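Local coordinates for probable eukaryotic D-amino acid tRNA deacylase, LMAJ005534AAA (Leishmania major, PDB 1TC5), which probably hydrolyses D-aminoacyl-tRNAs, releasing the D-amino acid and free tRNA, and works as a homodimer, at the interface of chains A and B. Numbering follows the deposited sequence. Chains: chain A/B, Probable eukaryotic D-amino acid tRNA deacylase, LMAJ005534AAA.

Contact 1: the interface of chains A and B. Residues chain A 104-106, 111; chain B 64, 68, 70, 192.
A:Val106 rests on B:Phe192 in an apolar patch of the homodimer interface, where a short strand of one subunit (105-107) meets the C-terminal strand of the other (190-193). These two residues bury the most surface here, 63 Å² for A:Val106 and 45 Å² for B:Phe192. The contact is made by one branch of the valine. The methyl A:Val106 CG2 sits over the middle of the phenyl face, 3.6 Å from the ring centroid of B:Phe192, in a CH-pi contact, and the two side chains cross at about a right angle. With CG1 anti to the backbone N (chi1 169°), CG2 falls anti to the carbonyl carbon and is the branch turned onto the aromatic face. The same methyl also meets the partner's helix 55-67, since CG1 of B:Val64 packs against A:Val106 CG2 at 3.9 Å. It thus meets the ring on one side and, roughly at right angles to that, the aliphatic B:Val64.

A second valine, A:Val111 on strand 110-112, approaches the far end of the ring. A:Val111 CG2 lies 4.0 Å from B:Phe192 CZ, a looser contact in which the side chains run obliquely to one another. A:Val111 CG2 also touches the CG2 methyl of B:Thr68 and lies 4.1 Å from CG1 of B:Ile70.

The carbonyl O of A:Gly104 lies in the ring plane at the phenyl edge, 3.9 Å from B:Phe192 CE1, an approach that probably adds a slight electrostatic attraction to the ring hydrogens. B:Thr68 turns its methyl towards chain A and its hydroxyl back to its own subunit. There B:Thr68 OG1 donates a hydrogen bond of 2.7 Å to the carbonyl O of B:Val64 in the last turn of helix 55-67, in the carbonyl plane and on a lone pair of that oxygen.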
# COMPACT_ATOMS: atom_id res chain seq x y z
N GLY A 104 1.63 4.52 -13.12
CA GLY A 104 1.78 5.95 -13.27
C GLY A 104 3.21 6.42 -13.05
O GLY A 104 3.93 5.85 -12.22
N LYS A 105 3.62 7.41 -13.83
CA LYS A 105 4.88 8.10 -13.66
C LYS A 105 4.68 9.62 -13.68
O LYS A 105 3.80 10.13 -14.38
CB LYS A 105 5.89 7.70 -14.75
CG LYS A 105 6.31 6.23 -14.76
CD LYS A 105 7.05 5.95 -16.06
CE LYS A 105 8.20 4.99 -15.93
NZ LYS A 105 9.15 5.21 -17.08
N VAL A 106 5.50 10.31 -12.91
CA VAL A 106 5.54 11.77 -12.90
C VAL A 106 5.95 12.34 -14.26
O VAL A 106 6.93 11.89 -14.85
CB VAL A 106 6.52 12.26 -11.82
CG1 VAL A 106 6.79 13.79 -11.95
CG2 VAL A 106 5.98 11.89 -10.44
N VAL A 111 0.70 13.32 -13.65
CA VAL A 111 1.01 11.90 -13.77
C VAL A 111 0.53 11.40 -15.12
O VAL A 111 -0.58 11.70 -15.56
CB VAL A 111 0.30 11.03 -12.66
CG1 VAL A 111 0.64 9.58 -12.85
CG2 VAL A 111 0.70 11.50 -11.26
N VAL B 64 8.41 16.72 -5.42
CA VAL B 64 7.66 15.79 -6.24
C VAL B 64 6.41 15.32 -5.50
O VAL B 64 5.33 15.27 -6.08
CB VAL B 64 8.50 14.54 -6.68
CG1 VAL B 64 7.62 13.45 -7.31
CG2 VAL B 64 9.62 14.94 -7.64
N THR B 68 3.22 17.60 -7.42
CA THR B 68 2.60 16.79 -8.47
C THR B 68 1.11 16.67 -8.18
O THR B 68 0.74 16.40 -7.05
CB THR B 68 3.23 15.37 -8.53
OG1 THR B 68 4.65 15.45 -8.64
CG2 THR B 68 2.80 14.63 -9.80
N ILE B 70 -1.76 14.50 -8.21
CA ILE B 70 -1.92 13.05 -8.22
C ILE B 70 -3.33 12.63 -7.90
O ILE B 70 -3.98 11.95 -8.69
CB ILE B 70 -0.94 12.40 -7.20
CG1 ILE B 70 0.51 12.88 -7.45
CG2 ILE B 70 -1.07 10.89 -7.24
CD1 ILE B 70 1.43 12.80 -6.25
N PHE B 192 6.31 5.88 -7.15
CA PHE B 192 7.33 6.67 -7.84
C PHE B 192 8.73 6.35 -7.33
O PHE B 192 8.95 6.29 -6.12
CB PHE B 192 7.13 8.17 -7.64
CG PHE B 192 5.79 8.69 -8.08
CD1 PHE B 192 5.07 8.10 -9.12
CD2 PHE B 192 5.25 9.81 -7.44
CE1 PHE B 192 3.82 8.61 -9.51
CE2 PHE B 192 4.01 10.32 -7.84
CZ PHE B 192 3.30 9.71 -8.86

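Contact 2: the interface of chains A and B. Residues chain A 187-190; chain B 99, 101-102, 113.
The backbone of A:Phe188 takes up a left-handed conformation (phi 46°, psi 51°), and the amide N of A:Thr189 that follows points to B:Gln99 of the other subunit. Two conserved stretches of the DTD family meet here across the dimer: a Gly-Pro motif, running through A:Pro187 and A:Phe188 to A:Thr189, and the Gln-x-Ser-Leu segment of chain B, which enters the 3-10 helix 100-103. In this family these stretches form the active-site region, so the contact probably helps to shape the substrate pocket.

A:Thr189 is gripped from two directions. The side-chain carbonyl oxygen OE1 of B:Gln99 accepts from both its backbone and its side chain: A:Thr189 OG1 donates at 2.8 Å from within the amide plane, whereas A:Thr189 N donates at 3.0 Å from above that plane, along a fairly straight path. The hydroxyl lies beside its own backbone N (chi1 -55°), which lets both donors converge on one acceptor. Together they fix the glutamine amide with its oxygen towards the threonine.

B:Ser101 holds the threonine's carbonyl. B:Ser101 OG donates to A:Thr189 O at 2.6 Å, tilted from the carbonyl plane; it also lies 3.2 Å from A:Thr189 N, whose N-H does not point at it. The methyl CG2 of A:Thr189 meanwhile packs 3.6 Å from CD2 of B:Leu102, the two side chains lying side by side and pointing the same way.

Aromatic groups close the other flank. CE1 of A:His190 lies over the centre of the A:Phe188 ring, and A:His190 ND1 donates to A:Phe188 O at 2.8 Å in a bent bond. CB of B:Ser101 touches the rim of the phenyl at CD1 and also sits above the imidazole face, offset from its centre. B:Phe113 crosses the histidine at about a right angle, its CZ 3.5 Å from A:His190 NE2.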
# COMPACT_ATOMS: atom_id res chain seq x y z
N PRO A 187 2.67 -3.74 7.83
CA PRO A 187 2.49 -4.13 6.43
C PRO A 187 3.71 -4.78 5.78
O PRO A 187 3.48 -5.61 4.91
CB PRO A 187 2.11 -2.81 5.72
CG PRO A 187 1.58 -1.92 6.81
CD PRO A 187 2.34 -2.32 8.05
N PHE A 188 4.93 -4.45 6.17
CA PHE A 188 6.14 -5.07 5.60
C PHE A 188 6.04 -5.11 4.07
O PHE A 188 6.22 -6.14 3.41
CB PHE A 188 6.29 -6.47 6.19
CG PHE A 188 7.64 -7.10 6.02
CD1 PHE A 188 8.81 -6.36 5.90
CD2 PHE A 188 7.73 -8.50 6.05
CE1 PHE A 188 10.02 -7.00 5.79
CE2 PHE A 188 8.93 -9.13 5.95
CZ PHE A 188 10.09 -8.38 5.82
N THR A 189 5.74 -3.95 3.51
CA THR A 189 5.32 -3.85 2.14
C THR A 189 6.43 -4.25 1.18
O THR A 189 7.54 -3.81 1.32
CB THR A 189 4.82 -2.39 1.86
OG1 THR A 189 3.79 -2.05 2.81
CG2 THR A 189 4.15 -2.30 0.49
N HIS A 190 6.11 -5.15 0.25
CA HIS A 190 7.01 -5.47 -0.84
C HIS A 190 6.42 -4.96 -2.16
O HIS A 190 5.19 -4.81 -2.30
CB HIS A 190 7.28 -6.96 -0.88
CG HIS A 190 8.11 -7.48 0.27
ND1 HIS A 190 7.61 -7.63 1.55
CD2 HIS A 190 9.41 -7.87 0.32
CE1 HIS A 190 8.56 -8.12 2.33
NE2 HIS A 190 9.66 -8.27 1.61
N GLN B 99 9.05 2.12 5.15
CA GLN B 99 8.84 0.77 4.61
C GLN B 99 10.00 0.41 3.73
O GLN B 99 9.88 0.41 2.49
CB GLN B 99 7.54 0.71 3.81
CG GLN B 99 6.29 0.86 4.68
CD GLN B 99 5.99 -0.38 5.47
OE1 GLN B 99 5.39 -1.31 4.93
NE2 GLN B 99 6.43 -0.42 6.73
N SER B 101 11.34 -2.29 3.15
CA SER B 101 11.09 -3.54 2.44
C SER B 101 10.64 -3.36 0.99
O SER B 101 10.68 -4.33 0.21
CB SER B 101 10.05 -4.35 3.22
OG SER B 101 8.91 -3.58 3.50
N LEU B 102 10.23 -2.15 0.62
CA LEU B 102 9.91 -1.78 -0.77
C LEU B 102 11.07 -1.99 -1.75
O LEU B 102 10.86 -2.06 -2.96
CB LEU B 102 9.47 -0.32 -0.87
CG LEU B 102 8.11 0.07 -0.28
CD1 LEU B 102 7.97 1.56 -0.23
CD2 LEU B 102 6.93 -0.59 -1.05
N PHE B 113 17.47 -8.04 0.27
CA PHE B 113 17.34 -6.63 0.57
C PHE B 113 18.63 -5.84 0.31
O PHE B 113 18.88 -4.80 0.93
CB PHE B 113 16.91 -6.46 2.02
CG PHE B 113 15.51 -6.94 2.29
CD1 PHE B 113 14.41 -6.27 1.74
CD2 PHE B 113 15.28 -8.08 3.06
CE1 PHE B 113 13.13 -6.69 1.99
CE2 PHE B 113 13.98 -8.54 3.30
CZ PHE B 113 12.89 -7.85 2.77

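The C-alpha centres of contact 1 and contact 2 lie about 20 Å apart in the copies given. Both draw largely on the same regions with the chains exchanged: the stretch from the 3-10 helix 100-103 into strand 105-107, strand 110-112 with the residue after it, and the C-terminal segment through strand 190-193. Contact 1 also takes in helix 55-67 and the residues that follow. Two-fold symmetry repeats each contact, so every subunit both offers and receives these segments. Contact 1 supplies apolar packing and contact 2 hydrogen bonds between conserved motifs, which suggests that the catalytic pocket depends on the dimer.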